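Local coordinates for protein probable arabinosyltransferase C (Mycobacterium tuberculosis, PDB 3PTY) that probably polymerises arabinose into the arabinan of the mycobacterial cell wall, and ends in the lectin-like, carbohydrate-binding extracellular domain described here, at residues D160-V166 with P244-V250; L253-V257 with F273-R277; A119-Y123 with A207-L211. All coordinates share one frame; numbering follows the deposited sequence.

Interaction 1 (D160-V166 with P244-V250); sequences DRAPLLV and PPRIPRV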
# COMPACT_ATOMS: atom_id res chain seq x y z
N ASP A 160 -14.01 -26.76 10.26
CA ASP A 160 -13.23 -25.75 9.55
C ASP A 160 -14.06 -24.59 9.00
O ASP A 160 -13.62 -23.91 8.08
CB ASP A 160 -12.47 -26.41 8.40
CG ASP A 160 -13.40 -26.98 7.34
OD1 ASP A 160 -14.60 -27.15 7.63
OD2 ASP A 160 -12.94 -27.27 6.21
N ARG A 161 -15.26 -24.38 9.54
CA ARG A 161 -16.13 -23.32 9.04
C ARG A 161 -15.96 -22.01 9.82
O ARG A 161 -15.82 -22.03 11.04
CB ARG A 161 -17.60 -23.74 9.11
CG ARG A 161 -18.04 -24.82 8.11
CD ARG A 161 -19.54 -25.08 8.30
NE ARG A 161 -20.14 -25.91 7.25
CZ ARG A 161 -20.88 -26.99 7.48
NH1 ARG A 161 -21.12 -27.39 8.72
NH2 ARG A 161 -21.38 -27.68 6.46
N ALA A 162 -15.96 -20.88 9.12
CA ALA A 162 -16.08 -19.59 9.79
C ALA A 162 -17.53 -19.45 10.25
O ALA A 162 -18.43 -20.00 9.62
CB ALA A 162 -15.71 -18.46 8.84
N PRO A 163 -17.76 -18.73 11.36
CA PRO A 163 -19.12 -18.59 11.89
C PRO A 163 -19.86 -17.46 11.17
O PRO A 163 -20.47 -16.61 11.81
CB PRO A 163 -18.88 -18.19 13.34
CG PRO A 163 -17.59 -17.42 13.30
CD PRO A 163 -16.76 -18.01 12.18
N LEU A 164 -19.82 -17.48 9.84
CA LEU A 164 -20.40 -16.40 9.05
C LEU A 164 -21.19 -16.95 7.88
O LEU A 164 -20.82 -17.98 7.31
CB LEU A 164 -19.29 -15.52 8.47
CG LEU A 164 -18.31 -14.82 9.40
CD1 LEU A 164 -17.19 -14.21 8.58
CD2 LEU A 164 -19.03 -13.75 10.21
N LEU A 165 -22.25 -16.24 7.51
CA LEU A 165 -22.91 -16.48 6.24
C LEU A 165 -22.38 -15.39 5.32
O LEU A 165 -22.46 -14.20 5.64
CB LEU A 165 -24.43 -16.35 6.42
CG LEU A 165 -25.39 -16.71 5.28
CD1 LEU A 165 -25.23 -15.79 4.08
CD2 LEU A 165 -25.24 -18.16 4.87
N VAL A 166 -21.81 -15.79 4.19
CA VAL A 166 -21.12 -14.85 3.33
C VAL A 166 -21.73 -14.81 1.94
O VAL A 166 -22.13 -15.85 1.40
CB VAL A 166 -19.62 -15.19 3.23
CG1 VAL A 166 -18.95 -14.42 2.08
CG2 VAL A 166 -18.94 -14.89 4.56
N PRO A 244 -24.55 -16.67 -4.83
CA PRO A 244 -25.29 -17.38 -3.78
C PRO A 244 -24.61 -17.40 -2.42
O PRO A 244 -23.40 -17.17 -2.33
CB PRO A 244 -25.42 -18.81 -4.34
CG PRO A 244 -25.37 -18.62 -5.83
CD PRO A 244 -24.32 -17.53 -6.01
N PRO A 245 -25.38 -17.70 -1.36
CA PRO A 245 -24.86 -17.67 0.01
C PRO A 245 -23.98 -18.87 0.32
O PRO A 245 -24.18 -19.97 -0.20
CB PRO A 245 -26.12 -17.73 0.87
CG PRO A 245 -27.16 -18.41 -0.00
CD PRO A 245 -26.82 -18.02 -1.42
N ARG A 246 -23.00 -18.65 1.19
CA ARG A 246 -22.12 -19.73 1.61
C ARG A 246 -21.67 -19.55 3.05
O ARG A 246 -21.79 -18.46 3.63
CB ARG A 246 -20.89 -19.80 0.70
CG ARG A 246 -19.93 -18.62 0.85
CD ARG A 246 -18.85 -18.69 -0.22
NE ARG A 246 -17.70 -17.82 0.04
CZ ARG A 246 -17.55 -16.61 -0.49
NH1 ARG A 246 -18.49 -16.11 -1.29
NH2 ARG A 246 -16.46 -15.89 -0.22
N ILE A 247 -21.17 -20.63 3.63
CA ILE A 247 -20.50 -20.58 4.93
C ILE A 247 -19.06 -21.01 4.71
O ILE A 247 -18.79 -22.18 4.43
CB ILE A 247 -21.18 -21.51 5.95
CG1 ILE A 247 -22.62 -21.04 6.22
CG2 ILE A 247 -20.39 -21.54 7.27
CD1 ILE A 247 -23.41 -21.97 7.15
N PRO A 248 -18.12 -20.07 4.81
CA PRO A 248 -16.75 -20.33 4.36
C PRO A 248 -16.06 -21.47 5.09
O PRO A 248 -16.15 -21.56 6.31
CB PRO A 248 -16.02 -19.02 4.66
CG PRO A 248 -17.11 -17.97 4.61
CD PRO A 248 -18.30 -18.67 5.24
N ARG A 249 -15.38 -22.34 4.34
CA ARG A 249 -14.45 -23.29 4.94
C ARG A 249 -13.07 -22.63 4.92
O ARG A 249 -12.62 -22.17 3.88
CB ARG A 249 -14.47 -24.60 4.16
CG ARG A 249 -15.89 -25.21 4.10
CD ARG A 249 -15.91 -26.56 3.41
NE ARG A 249 -15.20 -27.58 4.18
CZ ARG A 249 -15.03 -28.83 3.78
NH1 ARG A 249 -15.53 -29.23 2.61
NH2 ARG A 249 -14.37 -29.69 4.54
N VAL A 250 -12.41 -22.58 6.07
CA VAL A 250 -11.20 -21.77 6.20
C VAL A 250 -10.05 -22.52 6.88
O VAL A 250 -10.28 -23.52 7.55
CB VAL A 250 -11.46 -20.47 7.02
CG1 VAL A 250 -12.46 -19.56 6.31
CG2 VAL A 250 -11.96 -20.81 8.43

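Interaction 2 (L253-V257 with F273-R277); sequences LQNVV and FPCQR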
# COMPACT_ATOMS: atom_id res chain seq x y z
N LEU A 253 -3.97 -18.42 7.68
CA LEU A 253 -3.02 -18.01 6.65
C LEU A 253 -1.68 -18.73 6.86
O LEU A 253 -1.02 -19.12 5.89
CB LEU A 253 -2.83 -16.49 6.68
CG LEU A 253 -1.95 -15.84 5.61
CD1 LEU A 253 -2.41 -14.40 5.33
CD2 LEU A 253 -0.48 -15.88 6.02
N GLN A 254 -1.30 -18.93 8.12
CA GLN A 254 -0.06 -19.65 8.41
C GLN A 254 -0.10 -21.07 7.83
O GLN A 254 0.88 -21.56 7.27
CB GLN A 254 0.20 -19.72 9.91
CG GLN A 254 1.53 -20.39 10.27
CD GLN A 254 2.71 -19.68 9.65
OE1 GLN A 254 2.71 -18.46 9.53
NE2 GLN A 254 3.72 -20.44 9.24
N ASN A 255 -1.24 -21.73 7.98
CA ASN A 255 -1.39 -23.08 7.46
C ASN A 255 -1.46 -23.10 5.94
O ASN A 255 -0.98 -24.04 5.30
CB ASN A 255 -2.64 -23.75 8.05
CG ASN A 255 -2.85 -25.16 7.52
OD1 ASN A 255 -3.31 -25.36 6.39
ND2 ASN A 255 -2.51 -26.15 8.34
N VAL A 256 -2.05 -22.07 5.35
CA VAL A 256 -2.21 -22.01 3.90
C VAL A 256 -0.92 -21.60 3.20
O VAL A 256 -0.50 -22.23 2.23
CB VAL A 256 -3.34 -21.02 3.51
CG1 VAL A 256 -3.25 -20.68 2.03
CG2 VAL A 256 -4.69 -21.63 3.84
N VAL A 257 -0.30 -20.53 3.69
CA VAL A 257 0.87 -19.95 3.05
C VAL A 257 2.16 -20.63 3.51
O VAL A 257 3.07 -20.86 2.71
CB VAL A 257 0.95 -18.43 3.32
CG1 VAL A 257 2.25 -17.84 2.79
CG2 VAL A 257 -0.25 -17.72 2.68
N PHE A 273 4.01 -10.41 9.94
CA PHE A 273 4.01 -11.77 9.39
C PHE A 273 5.42 -12.36 9.49
O PHE A 273 6.04 -12.65 8.47
CB PHE A 273 3.54 -11.77 7.93
CG PHE A 273 2.09 -11.40 7.77
CD1 PHE A 273 1.71 -10.09 7.52
CD2 PHE A 273 1.10 -12.36 7.87
CE1 PHE A 273 0.37 -9.74 7.38
CE2 PHE A 273 -0.24 -12.03 7.74
CZ PHE A 273 -0.60 -10.72 7.49
N PRO A 274 5.91 -12.54 10.72
CA PRO A 274 7.31 -12.92 10.95
C PRO A 274 7.67 -14.30 10.39
O PRO A 274 8.84 -14.53 10.11
CB PRO A 274 7.41 -12.93 12.48
CG PRO A 274 6.00 -13.24 12.92
CD PRO A 274 5.18 -12.39 11.99
N CYS A 275 6.69 -15.18 10.21
CA CYS A 275 6.99 -16.54 9.75
C CYS A 275 6.91 -16.70 8.23
O CYS A 275 7.27 -17.75 7.70
CB CYS A 275 6.06 -17.57 10.41
SG CYS A 275 6.17 -17.68 12.23
N GLN A 276 6.44 -15.67 7.53
CA GLN A 276 6.38 -15.74 6.07
C GLN A 276 7.72 -15.38 5.45
O GLN A 276 8.40 -14.48 5.92
CB GLN A 276 5.29 -14.81 5.51
CG GLN A 276 3.93 -15.48 5.42
CD GLN A 276 3.45 -15.95 6.77
OE1 GLN A 276 3.24 -15.14 7.67
NE2 GLN A 276 3.29 -17.25 6.93
N ARG A 277 8.08 -16.09 4.38
CA ARG A 277 9.34 -15.85 3.68
C ARG A 277 9.19 -14.69 2.71
O ARG A 277 8.46 -14.78 1.73
CB ARG A 277 9.73 -17.12 2.91
CG ARG A 277 11.00 -17.02 2.06
CD ARG A 277 11.18 -18.33 1.27
NE ARG A 277 12.29 -18.30 0.32
CZ ARG A 277 13.53 -18.69 0.62
NH1 ARG A 277 13.82 -19.11 1.85
NH2 ARG A 277 14.48 -18.65 -0.30

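Interaction 3 (A119-Y123 with A207-L211); sequences ARLPY and AWRNL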
# COMPACT_ATOMS: atom_id res chain seq x y z
N ALA A 119 -19.24 -12.22 -16.56
CA ALA A 119 -18.52 -11.44 -15.56
C ALA A 119 -17.39 -12.28 -14.98
O ALA A 119 -17.59 -13.43 -14.61
CB ALA A 119 -19.47 -10.99 -14.45
N ARG A 120 -16.18 -11.73 -14.93
CA ARG A 120 -15.07 -12.45 -14.31
C ARG A 120 -15.27 -12.44 -12.80
O ARG A 120 -15.46 -11.37 -12.21
CB ARG A 120 -13.73 -11.83 -14.69
CG ARG A 120 -12.52 -12.68 -14.31
CD ARG A 120 -11.22 -12.10 -14.86
NE ARG A 120 -11.22 -12.07 -16.33
CZ ARG A 120 -10.77 -13.06 -17.09
NH1 ARG A 120 -10.29 -14.16 -16.54
NH2 ARG A 120 -10.81 -12.94 -18.42
N LEU A 121 -15.26 -13.62 -12.19
CA LEU A 121 -15.58 -13.74 -10.76
C LEU A 121 -14.33 -13.68 -9.90
O LEU A 121 -13.28 -14.16 -10.30
CB LEU A 121 -16.28 -15.08 -10.50
CG LEU A 121 -17.59 -15.31 -11.27
CD1 LEU A 121 -18.23 -16.61 -10.83
CD2 LEU A 121 -18.52 -14.13 -11.06
N PRO A 122 -14.44 -13.10 -8.70
CA PRO A 122 -13.30 -12.99 -7.78
C PRO A 122 -13.11 -14.25 -6.93
O PRO A 122 -13.92 -15.17 -7.01
CB PRO A 122 -13.71 -11.83 -6.88
CG PRO A 122 -15.21 -12.07 -6.71
CD PRO A 122 -15.67 -12.53 -8.10
N TYR A 123 -12.04 -14.27 -6.14
CA TYR A 123 -11.85 -15.25 -5.07
C TYR A 123 -11.80 -16.69 -5.55
O TYR A 123 -12.04 -17.62 -4.77
CB TYR A 123 -12.93 -15.10 -4.00
CG TYR A 123 -13.06 -13.69 -3.48
CD1 TYR A 123 -14.30 -13.06 -3.41
CD2 TYR A 123 -11.94 -12.97 -3.07
CE1 TYR A 123 -14.43 -11.78 -2.94
CE2 TYR A 123 -12.06 -11.68 -2.60
CZ TYR A 123 -13.30 -11.09 -2.54
OH TYR A 123 -13.42 -9.80 -2.07
N ALA A 207 -16.25 -2.49 -6.25
CA ALA A 207 -15.55 -3.74 -6.53
C ALA A 207 -16.16 -4.93 -5.78
O ALA A 207 -16.81 -4.77 -4.75
CB ALA A 207 -14.07 -3.61 -6.17
N TRP A 208 -15.94 -6.13 -6.31
CA TRP A 208 -16.34 -7.36 -5.63
C TRP A 208 -15.81 -7.40 -4.20
O TRP A 208 -14.68 -7.01 -3.93
CB TRP A 208 -15.82 -8.58 -6.38
CG TRP A 208 -16.52 -8.86 -7.67
CD1 TRP A 208 -16.04 -8.66 -8.93
CD2 TRP A 208 -17.84 -9.40 -7.83
NE1 TRP A 208 -16.97 -9.03 -9.86
CE2 TRP A 208 -18.08 -9.50 -9.22
CE3 TRP A 208 -18.84 -9.82 -6.94
CZ2 TRP A 208 -19.28 -9.98 -9.74
CZ3 TRP A 208 -20.03 -10.30 -7.46
CH2 TRP A 208 -20.24 -10.38 -8.85
N ARG A 209 -16.64 -7.87 -3.27
CA ARG A 209 -16.18 -8.06 -1.90
C ARG A 209 -17.08 -9.06 -1.21
O ARG A 209 -18.08 -9.49 -1.77
CB ARG A 209 -16.13 -6.74 -1.13
CG ARG A 209 -17.50 -6.10 -0.89
CD ARG A 209 -17.65 -4.86 -1.72
NE ARG A 209 -18.84 -4.08 -1.39
CZ ARG A 209 -19.54 -3.41 -2.29
NH1 ARG A 209 -19.18 -3.45 -3.57
NH2 ARG A 209 -20.61 -2.72 -1.93
N ASN A 210 -16.72 -9.42 0.02
CA ASN A 210 -17.49 -10.40 0.77
C ASN A 210 -18.35 -9.75 1.84
O ASN A 210 -17.84 -9.23 2.82
CB ASN A 210 -16.54 -11.43 1.40
CG ASN A 210 -15.91 -12.33 0.36
OD1 ASN A 210 -16.60 -12.90 -0.48
ND2 ASN A 210 -14.59 -12.46 0.39
N LEU A 211 -19.67 -9.78 1.63
CA LEU A 211 -20.62 -9.35 2.65
C LEU A 211 -20.68 -10.44 3.72
O LEU A 211 -20.63 -11.62 3.40
CB LEU A 211 -22.01 -9.14 2.05
CG LEU A 211 -22.13 -8.26 0.80
CD1 LEU A 211 -23.56 -8.28 0.28
CD2 LEU A 211 -21.67 -6.84 1.08
O HOH W 1 -16.57 -8.96 -12.64

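Interaction 1 (D160-V166 with P244-V250)
R246 and V166 face each other as an antiparallel hydrogen-bonded pair: V166 N gives its proton to R246 O at 2.7 Å, and R246 N returns one to V166 O at 2.9 Å. The arginine then doubles back over its partner. R246 CB lies near V166 O, and chi1 of 69° puts R246 CG 3.6 Å from that oxygen. The chain runs extended through CD to NE, and the guanidinium ends with one face on the valine methyl, V166 CG1 lying 3.6 Å above the plane and over its centre. Its three nitrogens are all engaged: NE in a salt bridge with E40, NH1 on T168 and NH2 on N210. A branched valine suits this place, because its other methyl, V166 CG2, also reaches P248 CG at 3.6 Å.

A second, separate ladder begins at R161 and R249, two residues out of step with the first. P163 centres an inverse gamma turn between the two bridges, which probably accommodates the shift. Here V250 N donates to D160 O and A162 N to P248 O, while D160 OD2 forms a salt bridge with R249 NE at 3.1 Å, met on the syn side, the carboxylate and guanidinium planes standing 78° apart.

Between the ladders P248 has no N-H to offer. The buried L164 O has no hydrogen-bond partner; its nearest neighbours across the contact are carbons, P248 CD at 3.3 Å and the CA-H of I247. The chemistry thus implies two short, separately hydrogen-bonded bridges, a carbonyl between them left without a donor, and a buried arginine whose charge E40 probably balances.

Interaction 2 (L253-V257 with F273-R277)
Q276 NE2 has two acceptors, Q254 OE1 at 2.9 Å and the backbone oxygen of G258, just beyond the helix 253-257. The bond to Q254 is nearly straight at the hydrogen, 170°, and lies close to the amide plane of Q276. At the acceptor it is less regular, for the nitrogen stands 43° out of the Q254 carbonyl plane. Two oxygens thus fix the rotation of the Q276 amide, a task for which a long side chain with an N-H2 tip is well suited.

Q254 leaves the helix with CG anti to the backbone N (chi1 -177°), and a bend at chi2 folds its amide across toward the turn. Q254 OE1 also lies 3.6 Å from C275 CB. The apolar part of Q276 is used as well. Q276 CG packs on V257 CG1 at 3.9 Å, and Q276 CD on L253 CD2 at 4.0 Å, one helical turn from that valine. The other leucine methyl, L253 CD1, reaches F273 CE2 at 4.0 Å, the two side chains crossing at about a right angle.

Residues 273-276 form a type I beta turn, closed by Q276 N bonding to F273 O and tied down by the C275-C31 disulfide. At its corner P274 touches the bound octyl arabinofuranoside and packs on G19 of the second subunit. The arrangement is that of a short helix and a disulfide-anchored turn held together beside a mixed sheet of this lectin-like domain, next to a bound arabinofuranoside and close to the second subunit.

Interaction 3 (A119-Y123 with A207-L211)
Between N210 and P122 the ring of Y123 is covered on both faces: N210 ND2 stands 3.4 Å above the plane on one, offset toward the rim, and the neighbouring P122 puts its CB over the other. At the ring edge lies the backbone carbon of R209, and Y123 OH comes within 3.3 Å of R209 CA. The indole of W208 takes the proline's next surface. P122 CD sits 3.8 Å from the centroid of its five-membered ring and only 9° off the normal, a CH-pi contact, while P122 CG touches W208 CB at 3.6 Å. The compact, conformationally restricted proline ring fits between two aromatic side chains, offering C-H bonds to the indole.

W208 leads into strand 209-214, which pairs with strand 164-171 in the large antiparallel sheet of this beta-sandwich domain; T168 of that neighbour also touches P122, Y123 and W208. The segment 119-123 runs roughly alongside residues 208-210. With Y123 CG anti to its carbonyl carbon (chi1 -52°), the ring reaches the strand with one face against N210, whose amide is inclined 31° to it. N210 OD1 is engaged by T168, which helps hold the amide over the ring.

At the indole edge a water in its plane accepts from W208 NE1 at 2.8 Å and donates to R120 O at 2.7 Å.

In the fold
Interactions 1 and 3 share the large antiparallel sheet, whose neighbouring strands 164-171 and 209-214 carry one segment of each. They meet directly at the probable bond between R246 NH2 and N210 OD1, the joint between the two contacts. Interaction 1 is buried and joined mainly by backbone bonds; interaction 3, only partly buried, relies on aromatic and proline surfaces with a bridging water. Interaction 2 follows 244-250 almost directly in sequence, yet its centre lies 22 Å from that of interaction 1. It too is buried, although far from the chain centre, beside the mixed sheet, where a side-chain amide bond and a disulfide-tied turn border the second subunit.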